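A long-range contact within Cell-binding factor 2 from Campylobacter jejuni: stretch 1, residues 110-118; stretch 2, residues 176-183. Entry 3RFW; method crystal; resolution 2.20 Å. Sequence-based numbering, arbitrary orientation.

Stretch 1 (110-118) PARVQAKHI
Stretch 2 176-183: PFTDAAFA

A β-strand, residues 112-118, lies across an α-helix, residues 176-183, with the two axes almost perpendicular: their N-to-C directions make an angle of 93°, and the axes come within 8.9 Å of each other. The strand continues later in the chain, and the helix begins earlier. The strand is extended, with phi from -110° to -142° and psi from 117° (Gln114) to 161° (His117). Pro110 and Ala111 lead into it with phi near -70° and psi of 140-160°. The helix has phi from -49° to -75° and psi from -28° to -54°; its backbone bonds include Ala181 N to Phe177 O at 3.0 Å and Phe182 N to Thr178 O at 3.0 Å. In register, Val113 CA lies 6.7 Å from Phe182 CA.

No hydrogen bond joins the two segments, so the contact rests on apolar and aromatic packing that buries 307 Å² in all. Strand alternation sets the pattern. Ala111, Val113, Ala115 and His117 direct their CA-to-CB bonds toward the helix, whereas those of Arg112 and Lys116 point away. Arg112 has chi1 m, chi2 of 146° (between wells) and chi3 p; Lys116 is m, t, t, t, and its NZ is hydrogen-bonded elsewhere in the structure.

Phe182 covers the start of the strand. Its CA-to-CB bond points sideways, but chi1 of -81° (m) and chi2 of 76° bring the ring end nearer. Val113 CB lies over one face of this ring, and Val113 CG1 is 3.9 Å from Phe182 CE1. At the ring edge, near its plane, Ala111 O sits 3.5 Å from Phe182 CZ, a place where the positively polarized ring hydrogens suit a carbonyl oxygen. The small methyl of Ala111 also fits closely, its CB 3.6 Å from Phe182 CE2.

Val113, with chi1 of 59° (p), is branched at CB and so suits both an extended backbone and an apolar contact. Its CG1 lies 4.4 Å from Ala181 CB, and its CG2 is 4.0 Å from Ala181 O. Ala181 is buried and points its methyl toward the strand.

Farther along the strand, His117 meets Phe177, one helical turn before Ala181. Phe177 takes chi1 of -173° (t) and chi2 of -92°, extending its ring to the strand; His117 has an off-rotamer chi1 of 92° and chi2 of -48°. The result is an offset edge-to-face pair, with the Phe177 edge toward the His117 face, centroids 5.5 Å apart and planes at 86°. The closest atoms, His117 CD2 and Phe177 CE2, are 3.8 Å apart. Both residues are buried, and here the imidazole serves as a flat aromatic surface.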

ATOM      1  N   PRO A 110      26.233  -2.319  -4.158  1.00 55.63           N
ATOM      2  CA  PRO A 110      27.126  -1.288  -4.661  1.00 55.25           C
ATOM      3  C   PRO A 110      27.836  -0.575  -3.526  1.00 54.60           C
ATOM      4  O   PRO A 110      27.421  -0.670  -2.371  1.00 56.75           O
ATOM      5  CB  PRO A 110      26.179  -0.334  -5.379  1.00 55.34           C
ATOM      6  CG  PRO A 110      24.894  -0.488  -4.646  1.00 58.55           C
ATOM      7  CD  PRO A 110      24.817  -1.949  -4.319  1.00 56.53           C
ATOM      8  N   ALA A 111      28.953   0.062  -3.841  1.00 54.28           N
ATOM      9  CA  ALA A 111      29.773   0.714  -2.826  1.00 53.13           C
ATOM     10  C   ALA A 111      29.023   1.938  -2.324  1.00 52.61           C
ATOM     11  O   ALA A 111      28.400   2.651  -3.108  1.00 52.85           O
ATOM     12  CB  ALA A 111      31.108   1.114  -3.417  1.00 52.23           C
ATOM     13  N   ARG A 112      29.071   2.183  -1.022  1.00 50.50           N
ATOM     14  CA  ARG A 112      28.406   3.350  -0.458  1.00 49.88           C
ATOM     15  C   ARG A 112      29.393   4.175   0.366  1.00 49.75           C
ATOM     16  O   ARG A 112      30.356   3.640   0.934  1.00 48.52           O
ATOM     17  CB  ARG A 112      27.242   2.920   0.438  1.00 49.62           C
ATOM     18  CG  ARG A 112      26.011   2.420  -0.310  1.00 57.99           C
ATOM     19  CD  ARG A 112      25.277   1.309   0.456  1.00 67.08           C
ATOM     20  NE  ARG A 112      24.363   1.807   1.493  1.00 75.77           N
ATOM     21  CZ  ARG A 112      24.413   1.441   2.775  1.00 78.33           C
ATOM     22  NH1 ARG A 112      25.357   0.606   3.192  1.00 79.81           N
ATOM     23  NH2 ARG A 112      23.527   1.914   3.647  1.00 78.05           N
ATOM     24  N   VAL A 113      29.083   5.454   0.520  1.00 48.73           N
ATOM     25  CA  VAL A 113      29.773   6.295   1.484  1.00 48.85           C
ATOM     26  C   VAL A 113      28.782   7.025   2.388  1.00 47.62           C
ATOM     27  O   VAL A 113      27.653   7.312   1.991  1.00 48.09           O
ATOM     28  CB  VAL A 113      30.660   7.318   0.787  1.00 48.86           C
ATOM     29  CG1 VAL A 113      29.823   8.188  -0.120  1.00 47.14           C
ATOM     30  CG2 VAL A 113      31.374   8.178   1.824  1.00 52.83           C
ATOM     31  N   GLN A 114      29.204   7.271   3.624  1.00 47.63           N
ATOM     32  CA  GLN A 114      28.465   8.113   4.549  1.00 46.09           C
ATOM     33  C   GLN A 114      29.267   9.392   4.821  1.00 45.86           C
ATOM     34  O   GLN A 114      30.343   9.341   5.412  1.00 45.74           O
ATOM     35  CB  GLN A 114      28.214   7.341   5.856  1.00 46.88           C
ATOM     36  CG  GLN A 114      27.262   8.049   6.842  1.00 44.80           C
ATOM     37  CD  GLN A 114      27.285   7.455   8.258  1.00 47.67           C
ATOM     38  OE1 GLN A 114      28.294   6.924   8.718  1.00 47.13           O
ATOM     39  NE2 GLN A 114      26.170   7.588   8.965  1.00 52.90           N
ATOM     40  N   ALA A 115      28.728  10.547   4.439  1.00 46.66           N
ATOM     41  CA  ALA A 115      29.514  11.784   4.479  1.00 47.23           C
ATOM     42  C   ALA A 115      28.701  12.988   4.920  1.00 48.46           C
ATOM     43  O   ALA A 115      27.468  12.986   4.808  1.00 49.76           O
ATOM     44  CB  ALA A 115      30.161  12.047   3.124  1.00 45.81           C
ATOM     45  N   LYS A 116      29.392  14.007   5.425  1.00 47.32           N
ATOM     46  CA  LYS A 116      28.823  15.345   5.553  1.00 47.47           C
ATOM     47  C   LYS A 116      29.488  16.296   4.566  1.00 47.55           C
ATOM     48  O   LYS A 116      30.615  16.062   4.153  1.00 45.01           O
ATOM     49  CB  LYS A 116      29.015  15.868   6.992  1.00 48.63           C
ATOM     50  CG  LYS A 116      28.143  15.144   8.038  1.00 46.22           C
ATOM     51  CD  LYS A 116      28.374  15.687   9.431  1.00 44.08           C
ATOM     52  CE  LYS A 116      28.034  14.653  10.498  1.00 48.11           C
ATOM     53  NZ  LYS A 116      28.354  15.174  11.851  1.00 51.74           N
ATOM     54  N   HIS A 117      28.822  17.402   4.243  1.00 48.78           N
ATOM     55  CA  HIS A 117      29.463  18.470   3.475  1.00 49.91           C
ATOM     56  C   HIS A 117      29.124  19.899   3.922  1.00 50.51           C
ATOM     57  O   HIS A 117      28.183  20.116   4.694  1.00 51.42           O
ATOM     58  CB  HIS A 117      29.260  18.269   1.965  1.00 48.41           C
ATOM     59  CG  HIS A 117      28.052  18.953   1.407  1.00 52.71           C
ATOM     60  ND1 HIS A 117      26.803  18.855   1.986  1.00 58.36           N
ATOM     61  CD2 HIS A 117      27.888  19.679   0.275  1.00 53.56           C
ATOM     62  CE1 HIS A 117      25.926  19.514   1.247  1.00 56.15           C
ATOM     63  NE2 HIS A 117      26.555  20.007   0.193  1.00 55.84           N
ATOM     64  N   ILE A 118      29.967  20.846   3.514  1.00 50.25           N
ATOM     65  CA  ILE A 118      29.706  22.282   3.671  1.00 50.06           C
ATOM     66  C   ILE A 118      29.764  22.932   2.296  1.00 50.04           C
ATOM     67  O   ILE A 118      30.706  22.715   1.560  1.00 50.38           O
ATOM     68  CB  ILE A 118      30.786  22.942   4.565  1.00 49.53           C
ATOM     69  CG1 ILE A 118      30.662  22.445   6.004  1.00 47.47           C
ATOM     70  CG2 ILE A 118      30.701  24.456   4.490  1.00 49.54           C
ATOM     71  CD1 ILE A 118      31.791  22.884   6.895  1.00 49.35           C
ATOM     72  N   PRO A 176      31.713  14.732  -9.839  1.00 65.76           N
ATOM     73  CA  PRO A 176      32.839  15.417  -9.198  1.00 63.76           C
ATOM     74  C   PRO A 176      32.760  15.396  -7.657  1.00 62.15           C
ATOM     75  O   PRO A 176      33.787  15.249  -6.985  1.00 61.40           O
ATOM     76  CB  PRO A 176      32.753  16.855  -9.748  1.00 63.56           C
ATOM     77  CG  PRO A 176      31.391  16.952 -10.434  1.00 63.13           C
ATOM     78  CD  PRO A 176      31.058  15.563 -10.866  1.00 65.25           C
ATOM     79  N   PHE A 177      31.550  15.506  -7.109  1.00 60.05           N
ATOM     80  CA  PHE A 177      31.333  15.343  -5.666  1.00 57.17           C
ATOM     81  C   PHE A 177      31.579  13.882  -5.257  1.00 57.21           C
ATOM     82  O   PHE A 177      32.392  13.594  -4.371  1.00 56.85           O
ATOM     83  CB  PHE A 177      29.902  15.781  -5.291  1.00 56.65           C
ATOM     84  CG  PHE A 177      29.643  15.817  -3.806  1.00 51.19           C
ATOM     85  CD1 PHE A 177      29.123  14.709  -3.151  1.00 48.59           C
ATOM     86  CD2 PHE A 177      29.964  16.949  -3.055  1.00 52.85           C
ATOM     87  CE1 PHE A 177      28.909  14.719  -1.762  1.00 42.54           C
ATOM     88  CE2 PHE A 177      29.796  16.957  -1.663  1.00 48.46           C
ATOM     89  CZ  PHE A 177      29.261  15.829  -1.023  1.00 46.95           C
ATOM     90  N   THR A 178      30.878  12.980  -5.937  1.00 56.40           N
ATOM     91  CA  THR A 178      31.029  11.533  -5.813  1.00 58.09           C
ATOM     92  C   THR A 178      32.488  11.048  -5.889  1.00 57.65           C
ATOM     93  O   THR A 178      32.922  10.248  -5.060  1.00 58.34           O
ATOM     94  CB  THR A 178      30.174  10.843  -6.904  1.00 58.44           C
ATOM     95  OG1 THR A 178      28.797  11.132  -6.657  1.00 61.08           O
ATOM     96  CG2 THR A 178      30.368   9.350  -6.915  1.00 59.08           C
ATOM     97  N   ASP A 179      33.233  11.542  -6.872  1.00 56.32           N
ATOM     98  CA  ASP A 179      34.648  11.224  -7.009  1.00 57.09           C
ATOM     99  C   ASP A 179      35.444  11.543  -5.747  1.00 55.24           C
ATOM    100  O   ASP A 179      36.174  10.695  -5.233  1.00 56.57           O
ATOM    101  CB  ASP A 179      35.266  11.952  -8.216  1.00 58.67           C
ATOM    102  CG  ASP A 179      34.908  11.291  -9.557  1.00 62.17           C
ATOM    103  OD1 ASP A 179      34.207  10.244  -9.559  1.00 58.79           O
ATOM    104  OD2 ASP A 179      35.315  11.839 -10.607  1.00 65.53           O
ATOM    105  N   ALA A 180      35.344  12.769  -5.258  1.00 52.05           N
ATOM    106  CA  ALA A 180      36.124  13.120  -4.078  1.00 49.66           C
ATOM    107  C   ALA A 180      35.704  12.309  -2.843  1.00 47.47           C
ATOM    108  O   ALA A 180      36.555  11.884  -2.055  1.00 47.55           O
ATOM    109  CB  ALA A 180      36.067  14.619  -3.806  1.00 48.92           C
ATOM    110  N   ALA A 181      34.403  12.049  -2.705  1.00 45.96           N
ATOM    111  CA  ALA A 181      33.887  11.420  -1.494  1.00 46.11           C
ATOM    112  C   ALA A 181      34.258   9.929  -1.406  1.00 45.50           C
ATOM    113  O   ALA A 181      34.570   9.421  -0.328  1.00 44.68           O
ATOM    114  CB  ALA A 181      32.374  11.609  -1.380  1.00 46.01           C
ATOM    115  N   PHE A 182      34.264   9.253  -2.547  1.00 44.69           N
ATOM    116  CA  PHE A 182      34.810   7.895  -2.632  1.00 47.49           C
ATOM    117  C   PHE A 182      36.326   7.792  -2.462  1.00 46.86           C
ATOM    118  O   PHE A 182      36.824   6.768  -1.993  1.00 45.64           O
ATOM    119  CB  PHE A 182      34.339   7.176  -3.898  1.00 46.42           C
ATOM    120  CG  PHE A 182      32.958   6.599  -3.775  1.00 50.39           C
ATOM    121  CD1 PHE A 182      31.848   7.419  -3.837  1.00 54.46           C
ATOM    122  CD2 PHE A 182      32.772   5.268  -3.446  1.00 57.98           C
ATOM    123  CE1 PHE A 182      30.569   6.897  -3.685  1.00 59.02           C
ATOM    124  CE2 PHE A 182      31.487   4.730  -3.312  1.00 56.93           C
ATOM    125  CZ  PHE A 182      30.391   5.545  -3.446  1.00 59.06           C
ATOM    126  N   ALA A 183      37.057   8.844  -2.826  1.00 44.98           N
ATOM    127  CA  ALA A 183      38.508   8.795  -2.713  1.00 45.97           C
ATOM    128  C   ALA A 183      39.014   8.938  -1.284  1.00 47.39           C
ATOM    129  O   ALA A 183      40.064   8.399  -0.946  1.00 51.03           O
ATOM    130  CB  ALA A 183      39.160   9.809  -3.615  1.00 45.87           C
TER